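Side-chain contacts in D-aminopeptidase (Burkholderia sp. LK4, PDB 5TZB), which probably removes amino-terminal residues, beta-amino acids among them, from short peptides, as an Ntn-type hydrolase of peptidase family S58: residues C[68-73]-C[215-220]; C[86-91]-C[100-105]; C[260-265]-C[343-348]; C[275-280]-C[332-337]; C[284-289]-C[299-304]. One frame throughout, in Å; residues are numbered along the deposited sequence.

Contact 1: C[68-73]-C[215-220]; sequences TVIEPR and GALVQA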
# COMPACT_ATOMS: atom_id res chain seq x y z
N THR C 68 9.54 -24.55 11.26
CA THR C 68 9.70 -23.85 12.53
C THR C 68 8.40 -23.18 12.92
O THR C 68 7.73 -22.59 12.06
CB THR C 68 10.81 -22.80 12.46
OG1 THR C 68 12.06 -23.44 12.23
CG2 THR C 68 10.88 -22.00 13.76
N VAL C 69 8.01 -23.27 14.19
CA VAL C 69 6.80 -22.60 14.64
C VAL C 69 7.11 -21.58 15.72
O VAL C 69 8.02 -21.76 16.54
CB VAL C 69 5.73 -23.58 15.16
CG1 VAL C 69 5.21 -24.46 14.05
CG2 VAL C 69 6.27 -24.41 16.28
N ILE C 70 6.36 -20.48 15.68
CA ILE C 70 6.40 -19.47 16.71
C ILE C 70 5.02 -19.39 17.30
O ILE C 70 4.04 -19.13 16.57
CB ILE C 70 6.79 -18.08 16.17
CG1 ILE C 70 8.07 -18.14 15.33
CG2 ILE C 70 6.92 -17.07 17.30
CD1 ILE C 70 8.30 -16.85 14.55
N GLU C 71 4.92 -19.60 18.61
CA GLU C 71 3.68 -19.33 19.33
C GLU C 71 3.78 -17.92 19.89
O GLU C 71 4.73 -17.62 20.62
CB GLU C 71 3.43 -20.34 20.45
CG GLU C 71 3.24 -21.77 19.99
CD GLU C 71 1.84 -22.06 19.45
OE1 GLU C 71 1.05 -21.11 19.24
OE2 GLU C 71 1.52 -23.26 19.27
N PRO C 72 2.84 -17.03 19.52
CA PRO C 72 2.92 -15.65 20.01
C PRO C 72 2.55 -15.49 21.49
O PRO C 72 2.88 -14.46 22.07
CB PRO C 72 1.91 -14.91 19.13
CG PRO C 72 0.92 -15.96 18.75
CD PRO C 72 1.72 -17.20 18.57
N ARG C 73 1.86 -16.47 22.07
CA ARG C 73 1.38 -16.40 23.46
C ARG C 73 1.78 -17.62 24.27
O ARG C 73 2.22 -18.64 23.72
CB ARG C 73 -0.15 -16.26 23.51
CG ARG C 73 -0.72 -15.00 22.86
CD ARG C 73 -0.48 -13.76 23.72
NE ARG C 73 -1.29 -12.63 23.27
CZ ARG C 73 -1.21 -11.40 23.78
NH1 ARG C 73 -0.34 -11.14 24.74
NH2 ARG C 73 -1.98 -10.43 23.30
N GLY C 215 12.33 -8.79 20.16
CA GLY C 215 13.02 -9.99 19.69
C GLY C 215 12.79 -10.23 18.21
O GLY C 215 11.80 -9.77 17.66
N ALA C 216 13.71 -10.94 17.56
CA ALA C 216 13.54 -11.30 16.15
C ALA C 216 13.92 -12.75 15.91
O ALA C 216 14.87 -13.28 16.52
CB ALA C 216 14.40 -10.39 15.24
N LEU C 217 13.19 -13.41 15.01
CA LEU C 217 13.55 -14.75 14.57
C LEU C 217 13.57 -14.75 13.04
O LEU C 217 12.57 -14.43 12.39
CB LEU C 217 12.56 -15.80 15.09
CG LEU C 217 12.87 -17.27 14.78
CD1 LEU C 217 13.96 -17.75 15.70
CD2 LEU C 217 11.64 -18.14 14.92
N VAL C 218 14.72 -15.07 12.45
CA VAL C 218 14.79 -15.03 10.99
C VAL C 218 15.06 -16.41 10.42
O VAL C 218 15.59 -17.30 11.10
CB VAL C 218 15.89 -14.07 10.49
CG1 VAL C 218 15.72 -12.70 11.14
CG2 VAL C 218 17.28 -14.65 10.79
N GLN C 219 14.64 -16.59 9.17
CA GLN C 219 15.05 -17.73 8.37
C GLN C 219 15.79 -17.13 7.17
O GLN C 219 15.16 -16.63 6.23
CB GLN C 219 13.86 -18.59 7.95
CG GLN C 219 14.19 -19.78 7.09
CD GLN C 219 13.03 -20.74 6.98
OE1 GLN C 219 12.62 -21.35 7.97
NE2 GLN C 219 12.47 -20.88 5.77
N ALA C 220 17.12 -17.14 7.25
CA ALA C 220 17.97 -16.41 6.32
C ALA C 220 18.44 -17.31 5.18
O ALA C 220 19.10 -18.34 5.42
CB ALA C 220 19.18 -15.81 7.05
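A chi1 of -176° swings the Leu217 side chain out from strand 213-220 and brings CD2 against both Ile70 and Thr68 of strand 63-71. Ile70 answers with its longer branch: chi1 of -51° sets CG1 beside the backbone N, and the nearly extended chi2 carries CD1 onward along the flank of the leucine. The two side chains therefore slide past each other in opposite directions. Leu217 CD2 lies 3.6 Å from Ile70 CG1, and the Ile70 CD1 methyl sits just as close to it. Thr68 meets the same methyl more loosely and tip to tip, its CG2 4.1 Å from Leu217 CD2. Its hydroxyl OG1 bonds to His51 ND1 and to the backbone N of Gly185. No hydrogen bond joins the two segments; all the touching atoms are carbon, and all three residues are buried, close to the centre of the chain. This is packing between two facing sheets, as expected for the central sandwich of the family's alpha-beta-beta-alpha fold. Tyr113 of strand 111-115, next to 63-71, adds a polar tie by bonding through OH to Leu217 O, while Ile198 of strand 197-204 packs against both Thr68 and Leu217.

Contact 2: C[86-91]-C[100-105]; sequences VHVLNG and WIREAG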
# COMPACT_ATOMS: atom_id res chain seq x y z
N VAL C 86 2.65 -6.16 8.76
CA VAL C 86 3.62 -6.75 7.84
C VAL C 86 4.30 -5.69 7.00
O VAL C 86 3.70 -4.65 6.71
CB VAL C 86 2.97 -7.78 6.90
CG1 VAL C 86 2.46 -8.96 7.67
CG2 VAL C 86 1.83 -7.14 6.09
N HIS C 87 5.54 -5.96 6.60
CA HIS C 87 6.17 -5.15 5.58
C HIS C 87 6.89 -6.02 4.55
O HIS C 87 7.61 -6.96 4.90
CB HIS C 87 7.18 -4.14 6.15
CG HIS C 87 7.84 -3.35 5.06
ND1 HIS C 87 7.27 -2.21 4.51
CD2 HIS C 87 8.97 -3.58 4.34
CE1 HIS C 87 8.04 -1.77 3.54
NE2 HIS C 87 9.08 -2.58 3.41
N VAL C 88 6.72 -5.67 3.28
CA VAL C 88 7.38 -6.41 2.21
C VAL C 88 8.42 -5.55 1.50
O VAL C 88 8.09 -4.59 0.82
CB VAL C 88 6.37 -6.95 1.17
CG1 VAL C 88 7.14 -7.64 0.05
CG2 VAL C 88 5.39 -7.89 1.82
N LEU C 89 9.69 -5.90 1.69
CA LEU C 89 10.79 -5.26 0.98
C LEU C 89 10.85 -5.78 -0.45
O LEU C 89 11.15 -5.03 -1.37
CB LEU C 89 12.13 -5.51 1.71
CG LEU C 89 13.47 -5.22 1.03
CD1 LEU C 89 13.58 -3.79 0.48
CD2 LEU C 89 14.60 -5.49 2.04
N ASN C 90 10.61 -7.08 -0.63
CA ASN C 90 10.63 -7.69 -1.96
C ASN C 90 9.80 -8.97 -1.99
O ASN C 90 10.24 -10.01 -1.49
CB ASN C 90 12.06 -8.01 -2.37
CG ASN C 90 12.21 -8.24 -3.88
OD1 ASN C 90 12.25 -7.28 -4.66
ND2 ASN C 90 12.33 -9.50 -4.28
N GLY C 91 8.61 -8.90 -2.60
CA GLY C 91 7.65 -9.99 -2.49
C GLY C 91 7.85 -11.21 -3.36
O GLY C 91 6.87 -11.81 -3.79
N TRP C 100 -5.47 -10.52 6.40
CA TRP C 100 -6.19 -10.02 7.58
C TRP C 100 -5.24 -9.27 8.50
O TRP C 100 -5.65 -8.37 9.21
CB TRP C 100 -6.87 -11.16 8.34
CG TRP C 100 -7.80 -10.71 9.48
CD1 TRP C 100 -7.75 -11.14 10.78
CD2 TRP C 100 -8.92 -9.80 9.41
NE1 TRP C 100 -8.76 -10.55 11.52
CE2 TRP C 100 -9.49 -9.73 10.70
CE3 TRP C 100 -9.48 -9.03 8.39
CZ2 TRP C 100 -10.61 -8.92 10.99
CZ3 TRP C 100 -10.59 -8.22 8.68
CH2 TRP C 100 -11.13 -8.18 9.97
N ILE C 101 -3.95 -9.62 8.49
CA ILE C 101 -2.97 -8.82 9.22
C ILE C 101 -2.89 -7.41 8.63
O ILE C 101 -2.83 -6.43 9.37
CB ILE C 101 -1.57 -9.45 9.21
CG1 ILE C 101 -1.60 -10.83 9.86
CG2 ILE C 101 -0.58 -8.56 9.96
CD1 ILE C 101 -1.67 -10.78 11.35
N ARG C 102 -2.86 -7.29 7.30
CA ARG C 102 -2.91 -5.97 6.65
C ARG C 102 -4.18 -5.22 7.02
O ARG C 102 -4.15 -4.02 7.35
CB ARG C 102 -2.85 -6.10 5.11
CG ARG C 102 -1.49 -6.37 4.53
CD ARG C 102 -1.54 -6.32 3.01
NE ARG C 102 -0.20 -6.32 2.41
CZ ARG C 102 0.44 -7.40 1.97
NH1 ARG C 102 -0.11 -8.61 2.03
NH2 ARG C 102 1.66 -7.27 1.45
N GLU C 103 -5.30 -5.93 6.95
CA GLU C 103 -6.61 -5.30 7.11
C GLU C 103 -6.88 -4.90 8.57
O GLU C 103 -7.19 -3.74 8.87
CB GLU C 103 -7.70 -6.24 6.59
CG GLU C 103 -9.11 -5.65 6.61
CD GLU C 103 -9.35 -4.56 5.58
OE1 GLU C 103 -8.93 -4.68 4.39
OE2 GLU C 103 -9.98 -3.56 5.96
N ALA C 104 -6.74 -5.86 9.48
CA ALA C 104 -7.16 -5.62 10.86
C ALA C 104 -6.04 -5.71 11.89
O ALA C 104 -6.26 -5.49 13.08
CB ALA C 104 -8.27 -6.57 11.23
N GLY C 105 -4.85 -6.09 11.44
CA GLY C 105 -3.69 -6.18 12.31
C GLY C 105 -3.85 -7.14 13.48
O GLY C 105 -3.37 -6.87 14.59
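Arg102 NH1 is held by Glu99 OE2 of the second subunit in a salt bridge, with a long, weak ion pair to Glu99 of its own chain, and the Arg102 NH1 of that subunit lies close by, so two arginines gather round two carboxylates. On the way there the arginine crosses the valines of strand 82-88 at about a right angle. Val86 CG2 touches Arg102 CG at 3.7 Å and also lies over one face of the guanidinium, 4.3 Å above its plane and toward the rim. From chi2 (-174°) on, the chain runs extended to NE, long enough for Arg102 NH2 to come within 3.8 Å of Val88 CG2. The preceding residue, Ile101, packs its CG2 on Val86 CG1 at 3.8 Å, a contact of two purely apolar side chains. The axes of strand segment 86-88 and helix segment 100-104 run at 118° and approach to 9.5 Å. Just past Val88 the strand turns a corner through a classic beta bulge, Leu89 and Asn90 both facing Asp299. The helix ends at Gly105, whose phi is positive and whose N makes weak bonds to Trp100 O and Ile101 O. Val88 also packs on Glu99 of the second subunit.

Contact 3: C[260-265]-C[343-348]; sequences IVVTIA and EAVEEA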
# COMPACT_ATOMS: atom_id res chain seq x y z
N ILE C 260 14.46 -14.02 2.71
CA ILE C 260 14.55 -14.05 4.16
C ILE C 260 13.21 -13.68 4.77
O ILE C 260 12.62 -12.65 4.44
CB ILE C 260 15.68 -13.13 4.73
CG1 ILE C 260 15.66 -13.16 6.26
CG2 ILE C 260 15.57 -11.70 4.20
CD1 ILE C 260 16.79 -12.38 6.92
N VAL C 261 12.73 -14.54 5.66
CA VAL C 261 11.51 -14.23 6.40
C VAL C 261 11.91 -13.80 7.80
O VAL C 261 12.84 -14.36 8.39
CB VAL C 261 10.51 -15.41 6.42
CG1 VAL C 261 10.05 -15.75 4.99
CG2 VAL C 261 11.11 -16.62 7.06
N VAL C 262 11.26 -12.76 8.29
CA VAL C 262 11.57 -12.17 9.59
C VAL C 262 10.31 -12.06 10.44
O VAL C 262 9.29 -11.59 9.96
CB VAL C 262 12.20 -10.75 9.44
CG1 VAL C 262 12.57 -10.19 10.79
CG2 VAL C 262 13.44 -10.79 8.56
N THR C 263 10.38 -12.52 11.69
CA THR C 263 9.34 -12.19 12.65
C THR C 263 9.97 -11.36 13.75
O THR C 263 10.99 -11.74 14.32
CB THR C 263 8.64 -13.42 13.28
OG1 THR C 263 7.97 -14.18 12.26
CG2 THR C 263 7.60 -12.98 14.30
N ILE C 264 9.38 -10.19 14.00
CA ILE C 264 9.75 -9.33 15.12
C ILE C 264 8.69 -9.43 16.20
O ILE C 264 7.50 -9.31 15.90
CB ILE C 264 9.89 -7.87 14.66
CG1 ILE C 264 11.08 -7.72 13.71
CG2 ILE C 264 10.03 -6.93 15.87
CD1 ILE C 264 11.06 -6.39 12.91
N ALA C 265 9.09 -9.65 17.45
CA ALA C 265 8.11 -9.63 18.55
C ALA C 265 8.49 -8.59 19.60
O ALA C 265 9.69 -8.32 19.84
CB ALA C 265 7.99 -11.00 19.19
N GLU C 343 18.56 -3.69 15.21
CA GLU C 343 19.71 -4.43 15.78
C GLU C 343 19.42 -5.92 15.94
O GLU C 343 20.30 -6.76 15.67
CB GLU C 343 20.11 -3.86 17.14
CG GLU C 343 20.80 -2.50 17.09
CD GLU C 343 21.44 -2.08 18.41
OE1 GLU C 343 21.50 -2.90 19.37
OE2 GLU C 343 21.90 -0.92 18.48
N ALA C 344 18.21 -6.24 16.41
CA ALA C 344 17.84 -7.63 16.67
C ALA C 344 17.87 -8.44 15.39
O ALA C 344 18.37 -9.57 15.37
CB ALA C 344 16.47 -7.69 17.30
N VAL C 345 17.35 -7.86 14.31
CA VAL C 345 17.35 -8.51 13.00
C VAL C 345 18.78 -8.67 12.47
O VAL C 345 19.14 -9.74 11.96
CB VAL C 345 16.51 -7.71 11.99
CG1 VAL C 345 16.72 -8.25 10.57
CG2 VAL C 345 15.05 -7.77 12.39
N GLU C 346 19.58 -7.62 12.59
CA GLU C 346 20.96 -7.69 12.13
C GLU C 346 21.71 -8.83 12.84
O GLU C 346 22.35 -9.65 12.19
CB GLU C 346 21.69 -6.35 12.35
CG GLU C 346 23.11 -6.29 11.77
CD GLU C 346 23.79 -4.95 12.02
OE1 GLU C 346 23.12 -4.03 12.54
OE2 GLU C 346 25.00 -4.81 11.74
N GLU C 347 21.61 -8.89 14.17
CA GLU C 347 22.34 -9.93 14.91
C GLU C 347 21.76 -11.33 14.67
O GLU C 347 22.50 -12.32 14.65
CB GLU C 347 22.36 -9.64 16.41
CG GLU C 347 23.24 -10.63 17.17
CD GLU C 347 23.44 -10.27 18.63
OE1 GLU C 347 23.01 -9.17 19.04
OE2 GLU C 347 24.06 -11.07 19.36
N ALA C 348 20.45 -11.40 14.47
CA ALA C 348 19.79 -12.67 14.23
C ALA C 348 20.35 -13.31 12.96
O ALA C 348 20.65 -14.50 12.94
CB ALA C 348 18.29 -12.48 14.11
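Val345 does nearly all the work for its helix, and one methyl of it does the touching. Its chi1 of 169° places CG1 anti to the backbone N and so leaves CG2 anti to the carbonyl carbon, turned toward strand 260-266, where it meets Val262 CG1 at 3.8 Å. The two valines cross at about a right angle, branch against branch, and this is the snug part of the contact. Toward Ile264 the fit is looser: Ile264 CG1 stands 4.2 Å from the same Val345 CG2, the isoleucine setting out to one side of the helix before its CG1-CD1 branch comes nearer. On the other side of Val262, Ile260 also faces the helix but comes no nearer than 5.5 Å to it. The small side chains of Ala344 and Ala348 stay farther still from the strand.

None of the three touching residues is open to solvent, so the contrast lies within the helix itself. Its far side is strongly acidic, yet buried: Glu343 forms a salt bridge with Arg203, Glu347 pairs with Arg203 and Arg24, and Glu346 pairs with Arg288. Those pairs probably offset the cost of burying three carboxylates. Helix 331-355 rests on the outer face of the sheet, with Ala216 of strand 213-220 under Val345 and helix 272-289 alongside, its Ala282 packing on Val262 and its Leu278 on Ile264.

Contact 4: C[275-280]-C[332-337]; sequences CTRLAQ and DHISAL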
# COMPACT_ATOMS: atom_id res chain seq x y z
N CYS C 275 2.83 -1.64 14.48
CA CYS C 275 3.47 -2.90 14.14
C CYS C 275 3.99 -2.88 12.69
O CYS C 275 5.02 -3.47 12.37
CB CYS C 275 2.50 -4.06 14.36
SG CYS C 275 2.14 -4.43 16.11
N THR C 276 3.24 -2.22 11.80
CA THR C 276 3.68 -2.04 10.41
C THR C 276 4.97 -1.23 10.37
O THR C 276 5.91 -1.57 9.63
CB THR C 276 2.59 -1.33 9.57
OG1 THR C 276 1.39 -2.08 9.67
CG2 THR C 276 3.01 -1.22 8.08
N ARG C 277 5.01 -0.16 11.16
CA ARG C 277 6.21 0.66 11.23
C ARG C 277 7.39 -0.17 11.73
O ARG C 277 8.50 -0.13 11.17
CB ARG C 277 5.98 1.87 12.13
CG ARG C 277 4.77 2.71 11.72
CD ARG C 277 4.65 3.96 12.57
NE ARG C 277 5.72 4.90 12.23
CZ ARG C 277 6.10 5.93 13.00
NH1 ARG C 277 5.51 6.15 14.17
NH2 ARG C 277 7.10 6.72 12.61
N LEU C 278 7.14 -0.97 12.75
CA LEU C 278 8.19 -1.78 13.35
C LEU C 278 8.68 -2.85 12.35
O LEU C 278 9.89 -3.09 12.26
CB LEU C 278 7.69 -2.43 14.63
CG LEU C 278 8.74 -3.14 15.50
CD1 LEU C 278 9.73 -2.12 16.03
CD2 LEU C 278 8.07 -3.86 16.63
N ALA C 279 7.76 -3.47 11.62
CA ALA C 279 8.14 -4.52 10.68
C ALA C 279 9.09 -4.00 9.61
O ALA C 279 10.00 -4.72 9.20
CB ALA C 279 6.90 -5.15 10.03
N GLN C 280 8.90 -2.77 9.16
CA GLN C 280 9.74 -2.25 8.08
C GLN C 280 11.17 -2.04 8.57
O GLN C 280 12.10 -2.00 7.76
CB GLN C 280 9.18 -0.95 7.48
CG GLN C 280 9.97 -0.51 6.23
CD GLN C 280 9.35 0.64 5.41
OE1 GLN C 280 9.93 1.05 4.40
NE2 GLN C 280 8.17 1.13 5.81
N ASP C 332 7.01 9.43 20.64
CA ASP C 332 8.31 9.85 21.12
C ASP C 332 9.00 8.74 21.91
O ASP C 332 10.11 8.94 22.43
CB ASP C 332 8.23 11.13 21.97
CG ASP C 332 7.30 11.00 23.19
OD1 ASP C 332 6.83 9.89 23.53
OD2 ASP C 332 7.07 12.05 23.82
N HIS C 333 8.36 7.58 22.00
CA HIS C 333 9.00 6.40 22.60
C HIS C 333 9.20 5.29 21.57
O HIS C 333 9.82 4.26 21.86
CB HIS C 333 8.18 5.83 23.78
CG HIS C 333 8.37 6.58 25.06
ND1 HIS C 333 7.86 7.85 25.27
CD2 HIS C 333 9.05 6.25 26.19
CE1 HIS C 333 8.19 8.25 26.48
NE2 HIS C 333 8.92 7.31 27.06
N ILE C 334 8.73 5.51 20.34
CA ILE C 334 8.77 4.40 19.39
C ILE C 334 10.13 4.27 18.68
O ILE C 334 10.47 3.17 18.24
CB ILE C 334 7.64 4.52 18.32
CG1 ILE C 334 7.34 3.15 17.68
CG2 ILE C 334 7.97 5.55 17.27
CD1 ILE C 334 5.94 3.03 16.99
N SER C 335 10.92 5.34 18.59
CA SER C 335 12.23 5.24 17.93
C SER C 335 13.17 4.23 18.60
O SER C 335 13.89 3.51 17.91
CB SER C 335 12.95 6.60 17.87
OG SER C 335 12.26 7.51 17.04
N ALA C 336 13.17 4.17 19.93
CA ALA C 336 14.01 3.18 20.63
C ALA C 336 13.57 1.75 20.28
O ALA C 336 14.37 0.81 20.34
CB ALA C 336 13.98 3.41 22.14
N LEU C 337 12.29 1.58 19.93
CA LEU C 337 11.82 0.27 19.45
C LEU C 337 12.29 -0.01 18.01
O LEU C 337 12.66 -1.14 17.70
CB LEU C 337 10.29 0.18 19.53
CG LEU C 337 9.64 0.14 20.94
CD1 LEU C 337 8.13 0.35 20.87
CD2 LEU C 337 9.96 -1.19 21.65
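Leu278 packs by van der Waals contact on Leu337, chiefly on its backbone, where helices 272-289 and 331-355 meet. The leucine's chi1 of -171° swings CD1 over to the main chain of the other helix, 3.5 Å from Leu337 O. The same methyl reaches Leu337 CB at 4.2 Å, so the leucine lies against the main chain as much as against a side chain.

The second kind of contact sets a charged group beside a methyl. Arg277 bends at chi3 (71°) and crosses Ile334 at about a right angle, with Arg277 NH1 4.0 Å from Ile334 CG2. Its polar bonds go to other copies of the protein: NE forms a salt bridge with Glu103 of the fourth subunit, NH1 with Asp295 of the third, and NH2 a hydrogen bond to Asn90 of the third.

A side-chain hydrogen bond lies within segment 332-337. His333 ND1 donates to Asp332 OD1 at 2.9 Å and 157°; the oxygen lies near the imidazole plane, whereas the donor stands well above the carboxylate plane.

No polar bond ties the two segments directly. The direct contact is van der Waals in character, while the carboxylates of two neighbouring subunits probably compensate the charge of the buried guanidinium, making this helix pair part of the tetramer's interface as well as of the fold.

Contact 5: C[284-289]-C[299-304]; sequences VGLARV and DIFLAF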
# COMPACT_ATOMS: atom_id res chain seq x y z
N VAL C 284 16.12 -2.39 7.60
CA VAL C 284 17.31 -1.72 8.09
C VAL C 284 18.32 -2.76 8.59
O VAL C 284 19.51 -2.69 8.25
CB VAL C 284 16.97 -0.71 9.20
CG1 VAL C 284 18.22 -0.04 9.71
CG2 VAL C 284 15.99 0.31 8.66
N GLY C 285 17.86 -3.72 9.38
CA GLY C 285 18.76 -4.76 9.85
C GLY C 285 19.35 -5.59 8.70
O GLY C 285 20.57 -5.82 8.64
N LEU C 286 18.49 -6.01 7.78
CA LEU C 286 18.90 -6.82 6.63
C LEU C 286 19.91 -6.08 5.75
O LEU C 286 20.91 -6.67 5.31
CB LEU C 286 17.67 -7.22 5.79
CG LEU C 286 17.88 -7.88 4.42
CD1 LEU C 286 18.65 -9.21 4.55
CD2 LEU C 286 16.53 -8.07 3.69
N ALA C 287 19.66 -4.80 5.52
CA ALA C 287 20.53 -3.98 4.67
C ALA C 287 21.93 -3.89 5.26
O ALA C 287 22.91 -3.87 4.52
CB ALA C 287 19.97 -2.58 4.49
N ARG C 288 22.02 -3.80 6.59
CA ARG C 288 23.32 -3.63 7.25
C ARG C 288 24.18 -4.90 7.18
O ARG C 288 25.40 -4.83 7.34
CB ARG C 288 23.14 -3.12 8.70
CG ARG C 288 22.68 -1.66 8.69
CD ARG C 288 22.43 -0.94 10.02
NE ARG C 288 21.97 -1.77 11.12
CZ ARG C 288 21.31 -1.30 12.18
NH1 ARG C 288 20.93 -2.13 13.15
NH2 ARG C 288 21.00 -0.00 12.27
N VAL C 289 23.57 -6.05 6.93
CA VAL C 289 24.34 -7.29 6.74
C VAL C 289 24.71 -7.50 5.26
O VAL C 289 25.63 -8.28 4.94
CB VAL C 289 23.57 -8.51 7.28
CG1 VAL C 289 24.43 -9.76 7.28
CG2 VAL C 289 23.09 -8.21 8.70
N ASP C 299 11.75 -11.21 0.49
CA ASP C 299 12.07 -10.53 1.74
C ASP C 299 10.79 -10.01 2.38
O ASP C 299 10.28 -8.93 2.04
CB ASP C 299 13.10 -9.42 1.48
CG ASP C 299 14.39 -9.96 0.83
OD1 ASP C 299 14.67 -11.18 0.95
OD2 ASP C 299 15.11 -9.18 0.17
N ILE C 300 10.26 -10.81 3.30
CA ILE C 300 8.93 -10.56 3.85
C ILE C 300 8.97 -10.52 5.37
O ILE C 300 9.47 -11.45 6.01
CB ILE C 300 7.94 -11.65 3.35
CG1 ILE C 300 7.86 -11.59 1.82
CG2 ILE C 300 6.57 -11.50 4.00
CD1 ILE C 300 7.04 -12.71 1.18
N PHE C 301 8.45 -9.44 5.95
CA PHE C 301 8.63 -9.16 7.37
C PHE C 301 7.31 -9.05 8.14
O PHE C 301 6.36 -8.41 7.68
CB PHE C 301 9.42 -7.86 7.57
CG PHE C 301 10.62 -7.71 6.66
CD1 PHE C 301 11.44 -8.78 6.38
CD2 PHE C 301 10.91 -6.47 6.09
CE1 PHE C 301 12.55 -8.63 5.53
CE2 PHE C 301 12.01 -6.31 5.24
CZ PHE C 301 12.83 -7.38 4.97
N LEU C 302 7.27 -9.65 9.32
CA LEU C 302 6.10 -9.62 10.19
C LEU C 302 6.52 -9.15 11.56
O LEU C 302 7.57 -9.55 12.05
CB LEU C 302 5.45 -10.99 10.28
CG LEU C 302 4.32 -11.22 11.30
CD1 LEU C 302 3.11 -10.39 10.97
CD2 LEU C 302 3.95 -12.69 11.31
N ALA C 303 5.72 -8.28 12.15
CA ALA C 303 5.92 -7.84 13.52
C ALA C 303 4.62 -7.99 14.33
O ALA C 303 3.55 -7.61 13.85
CB ALA C 303 6.41 -6.42 13.56
N PHE C 304 4.71 -8.56 15.52
CA PHE C 304 3.55 -8.59 16.41
C PHE C 304 3.91 -8.12 17.82
O PHE C 304 5.07 -8.22 18.26
CB PHE C 304 2.90 -9.99 16.45
CG PHE C 304 3.73 -11.05 17.15
CD1 PHE C 304 3.59 -11.28 18.52
CD2 PHE C 304 4.60 -11.85 16.43
CE1 PHE C 304 4.34 -12.26 19.16
CE2 PHE C 304 5.35 -12.83 17.06
CZ PHE C 304 5.22 -13.04 18.43
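Leu286 points one methyl, CD2, into the angle between Asp299 and Phe301, crossing both side chains at about a right angle. Against Phe301 it comes to the edge of the ring, near the ring plane, with Leu286 CD2 4.0 Å from Phe301 CZ. The phenyl thus presents its rim rather than its face to this methyl. Against Asp299 the methyl meets the carboxylate, Leu286 CD2 lying 4.0 Å from Asp299 OD2 and about as far from CG, a plain van der Waals touch. A chi1 near trans (171°) directs the leucine from helix 272-289 toward the strand. One face of the phenyl ring has Asp299 O above it, 4.1 Å from the plane and toward the rim. The other carboxylate oxygen of the aspartate, OD1, bonds to Ser297 OG and weakly to Ile260 N, which probably helps hold the carboxylate in place at the start of its strand. Helix 272-289 is the connection of a beta-alpha-beta crossover, linking the parallel neighbours 260-266 and 298-305, and here Leu286 of its last turn packs back on the second of them. Ile260 of the first strand touches Leu286 too, and Leu89, at the corner after Val88, fills in against both Leu286 and Phe301.

Contacts 1, 3 and 5 are buried near the middle of the chain. Contact 4 is buried but peripheral and contact 2 only partly buried, and both have key side chains bonded to other subunits. Contact 1 packs one sheet on the other; contacts 3 and 5 lay helices on the opposite side of the second sheet, whose strands 213-220, 260-266 and 298-305 are successive neighbours. Helix 331-355 serves contacts 3 and 4, and helix 272-289 serves 4 and 5. Chemistry changes with place: aliphatic carbons meet in contacts 1 and 3, contact 5 brings in a ring edge and a carboxylate, and in contacts 2 and 4 an arginine crosses aliphatic side chains while its charge is answered across subunit boundaries.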